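Local coordinates for protein putative esterase (Uncultured bacterium, PDB 7C4D) that probably hydrolyses carboxylic ester bonds, as an esterase of the alpha/beta hydrolase fold from a marine microorganism, at residues 234-239 / 243-248. Sequence-based numbering, arbitrary orientation.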
ATOM      1  N   PRO A 234     -21.704   3.531   2.145  1.00 63.38           N
ATOM      2  CA  PRO A 234     -22.161   4.749   2.822  1.00 60.41           C
ATOM      3  C   PRO A 234     -21.061   5.712   3.280  1.00 56.23           C
ATOM      4  O   PRO A 234     -21.119   6.907   2.998  1.00 57.99           O
ATOM      5  CB  PRO A 234     -23.004   4.233   4.011  1.00 64.20           C
ATOM      6  CG  PRO A 234     -23.393   2.809   3.654  1.00 57.48           C
ATOM      7  CD  PRO A 234     -22.271   2.312   2.759  1.00 62.90           C
ATOM      8  N   LEU A 235     -20.046   5.201   3.984  1.00 54.71           N
ATOM      9  CA  LEU A 235     -18.935   6.041   4.430  1.00 56.39           C
ATOM     10  C   LEU A 235     -18.046   6.500   3.263  1.00 54.51           C
ATOM     11  O   LEU A 235     -17.664   7.672   3.248  1.00 48.19           O
ATOM     12  CB  LEU A 235     -18.142   5.329   5.536  1.00 56.65           C
ATOM     13  CG  LEU A 235     -16.838   5.988   5.997  1.00 55.05           C
ATOM     14  CD1 LEU A 235     -17.058   7.389   6.553  1.00 58.22           C
ATOM     15  CD2 LEU A 235     -16.158   5.130   7.056  1.00 55.32           C
ATOM     16  N   ILE A 236     -17.736   5.605   2.291  1.00 45.07           N
ATOM     17  CA  ILE A 236     -17.033   6.001   1.067  1.00 44.16           C
ATOM     18  C   ILE A 236     -17.703   7.242   0.463  1.00 44.70           C
ATOM     19  O   ILE A 236     -17.028   8.239   0.189  1.00 45.74           O
ATOM     20  CB  ILE A 236     -16.927   4.836   0.039  1.00 43.16           C
ATOM     21  CG1 ILE A 236     -16.009   3.714   0.543  1.00 47.99           C
ATOM     22  CG2 ILE A 236     -16.472   5.355  -1.322  1.00 41.43           C
ATOM     23  CD1 ILE A 236     -16.045   2.384  -0.278  1.00 39.60           C
ATOM     24  N   LYS A 237     -19.042   7.191   0.301  1.00 48.72           N
ATOM     25  CA  LYS A 237     -19.817   8.235  -0.371  1.00 52.56           C
ATOM     26  C   LYS A 237     -19.905   9.528   0.445  1.00 55.92           C
ATOM     27  O   LYS A 237     -19.951  10.608  -0.143  1.00 57.96           O
ATOM     28  CB  LYS A 237     -21.198   7.725  -0.804  1.00 58.37           C
ATOM     29  CG  LYS A 237     -21.191   6.693  -1.932  1.00 52.48           C
ATOM     30  CD  LYS A 237     -20.437   7.158  -3.159  1.00 63.22           C
ATOM     31  CE  LYS A 237     -21.086   6.724  -4.458  1.00 68.20           C
ATOM     32  NZ  LYS A 237     -20.930   7.756  -5.512  1.00 65.08           N
ATOM     33  N   GLU A 238     -19.906   9.407   1.782  1.00 52.52           N
ATOM     34  CA  GLU A 238     -19.883  10.527   2.709  1.00 49.34           C
ATOM     35  C   GLU A 238     -18.589  11.312   2.542  1.00 51.63           C
ATOM     36  O   GLU A 238     -18.609  12.542   2.440  1.00 53.60           O
ATOM     37  CB  GLU A 238     -19.977   9.947   4.119  1.00 58.35           C
ATOM     38  CG  GLU A 238     -20.485  10.908   5.177  1.00 75.00           C
ATOM     39  CD  GLU A 238     -20.340  10.297   6.563  1.00 80.43           C
ATOM     40  OE1 GLU A 238     -20.889   9.206   6.784  1.00 78.51           O
ATOM     41  OE2 GLU A 238     -19.626  10.881   7.397  1.00 81.67           O
ATOM     42  N   ILE A 239     -17.455  10.600   2.492  1.00 49.47           N
ATOM     43  CA  ILE A 239     -16.179  11.283   2.316  1.00 48.19           C
ATOM     44  C   ILE A 239     -16.001  11.758   0.860  1.00 51.64           C
ATOM     45  O   ILE A 239     -15.550  12.878   0.611  1.00 48.90           O
ATOM     46  CB  ILE A 239     -15.041  10.339   2.753  1.00 49.43           C
ATOM     47  CG1 ILE A 239     -15.196   9.859   4.199  1.00 46.60           C
ATOM     48  CG2 ILE A 239     -13.679  10.952   2.497  1.00 45.26           C
ATOM     49  CD1 ILE A 239     -14.263   8.736   4.575  1.00 43.47           C
ATOM     50  N   ALA A 243     -17.495   9.410  -5.751  1.00 49.29           N
ATOM     51  CA  ALA A 243     -16.598   8.285  -5.880  1.00 48.15           C
ATOM     52  C   ALA A 243     -17.173   7.230  -6.829  1.00 51.75           C
ATOM     53  O   ALA A 243     -18.369   6.990  -6.838  1.00 49.18           O
ATOM     54  CB  ALA A 243     -16.327   7.678  -4.528  1.00 44.91           C
ATOM     55  N   LYS A 244     -16.304   6.515  -7.544  1.00 50.39           N
ATOM     56  CA  LYS A 244     -16.801   5.383  -8.306  1.00 49.47           C
ATOM     57  C   LYS A 244     -16.215   4.122  -7.697  1.00 51.61           C
ATOM     58  O   LYS A 244     -15.090   4.162  -7.210  1.00 50.18           O
ATOM     59  CB  LYS A 244     -16.444   5.553  -9.780  1.00 52.77           C
ATOM     60  CG  LYS A 244     -17.245   6.626 -10.516  1.00 63.55           C
ATOM     61  CD  LYS A 244     -16.470   7.264 -11.649  1.00 77.12           C
ATOM     62  CE  LYS A 244     -17.335   7.935 -12.695  1.00 83.85           C
ATOM     63  NZ  LYS A 244     -17.949   6.929 -13.597  1.00 90.70           N
ATOM     64  N   LEU A 245     -17.016   3.048  -7.676  1.00 50.81           N
ATOM     65  CA  LEU A 245     -16.641   1.724  -7.192  1.00 52.26           C
ATOM     66  C   LEU A 245     -16.655   0.733  -8.350  1.00 56.03           C
ATOM     67  O   LEU A 245     -17.648   0.629  -9.055  1.00 56.17           O
ATOM     68  CB  LEU A 245     -17.657   1.266  -6.152  1.00 55.44           C
ATOM     69  CG  LEU A 245     -17.315   1.593  -4.703  1.00 65.32           C
ATOM     70  CD1 LEU A 245     -17.658   3.033  -4.394  1.00 57.81           C
ATOM     71  CD2 LEU A 245     -18.044   0.656  -3.752  1.00 72.49           C
ATOM     72  N   VAL A 246     -15.565  -0.018  -8.515  1.00 47.47           N
ATOM     73  CA  VAL A 246     -15.456  -0.932  -9.629  1.00 50.81           C
ATOM     74  C   VAL A 246     -14.875  -2.228  -9.077  1.00 54.56           C
ATOM     75  O   VAL A 246     -13.849  -2.207  -8.401  1.00 55.26           O
ATOM     76  CB  VAL A 246     -14.592  -0.319 -10.754  1.00 54.33           C
ATOM     77  CG1 VAL A 246     -14.040  -1.355 -11.716  1.00 52.85           C
ATOM     78  CG2 VAL A 246     -15.309   0.792 -11.518  1.00 51.79           C
ATOM     79  N   THR A 247     -15.541  -3.347  -9.384  1.00 52.39           N
ATOM     80  CA  THR A 247     -15.102  -4.680  -8.990  1.00 55.81           C
ATOM     81  C   THR A 247     -14.337  -5.339 -10.134  1.00 59.15           C
ATOM     82  O   THR A 247     -14.884  -5.498 -11.225  1.00 67.50           O
ATOM     83  CB  THR A 247     -16.305  -5.506  -8.519  1.00 55.76           C
ATOM     84  OG1 THR A 247     -16.823  -4.844  -7.360  1.00 58.38           O
ATOM     85  CG2 THR A 247     -15.974  -6.945  -8.205  1.00 51.81           C
ATOM     86  N   ILE A 248     -13.061  -5.683  -9.890  1.00 59.08           N
ATOM     87  CA  ILE A 248     -12.276  -6.452 -10.848  1.00 60.25           C
ATOM     88  C   ILE A 248     -12.620  -7.925 -10.647  1.00 68.95           C
ATOM     89  O   ILE A 248     -12.308  -8.460  -9.579  1.00 70.95           O
ATOM     90  CB  ILE A 248     -10.771  -6.223 -10.632  1.00 59.37           C
ATOM     91  CG1 ILE A 248     -10.375  -4.755 -10.816  1.00 64.03           C
ATOM     92  CG2 ILE A 248      -9.937  -7.173 -11.478  1.00 65.41           C
ATOM     93  CD1 ILE A 248      -8.886  -4.494 -10.680  1.00 62.44           C
TER
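Lys237, in the last turn of helix 232-239, and Ala243, just ahead of strand 244-248, mark the nearest backbone approach, their CA atoms 6.4 Å apart; beyond Leu245 the strand runs away from the helix. Two side chains of the helix carry the contact. Ile236 points at the strand, and its CG2 methyl does the touching: a chi1 of -68° puts CG1 beside the backbone N and leaves CG2 anti to it. From there CG2 lies 4.0 Å from both Ala243 CB and Leu245 CD1. Ile236 and Leu245 reach toward each other tip to tip, a CG2 methyl against a CD1 methyl, at ordinary van der Waals separation. The same isoleucine, which is buried, also packs on Phe219 of strand 217-222 and on Pro123.

Lys237 bends at chi2, chi3 and chi4, a path that brings its ammonium group to the loop. There NZ donates to Ala243 O at 3.0 Å, in the carbonyl plane and on a lone pair, with a C=O...N angle of 142°. A second bond from NZ, to Pro241 O, ties the amine to the connecting loop as well, so two backbone carbonyls share one charged donor. A leucine in its place would probably leave both carbonyls without this donor and the loop less firmly tied to the helix.

The contact, burying 196 Å² summed over both segments, packs the helix against the edge strand that follows it, which pairs in parallel with strand 217-222. Strand 217-222, helix 232-239 and strand 244-248 thus form a beta-alpha-beta crossover at the border of the central sheet, the repeating connection of the alpha/beta hydrolase fold.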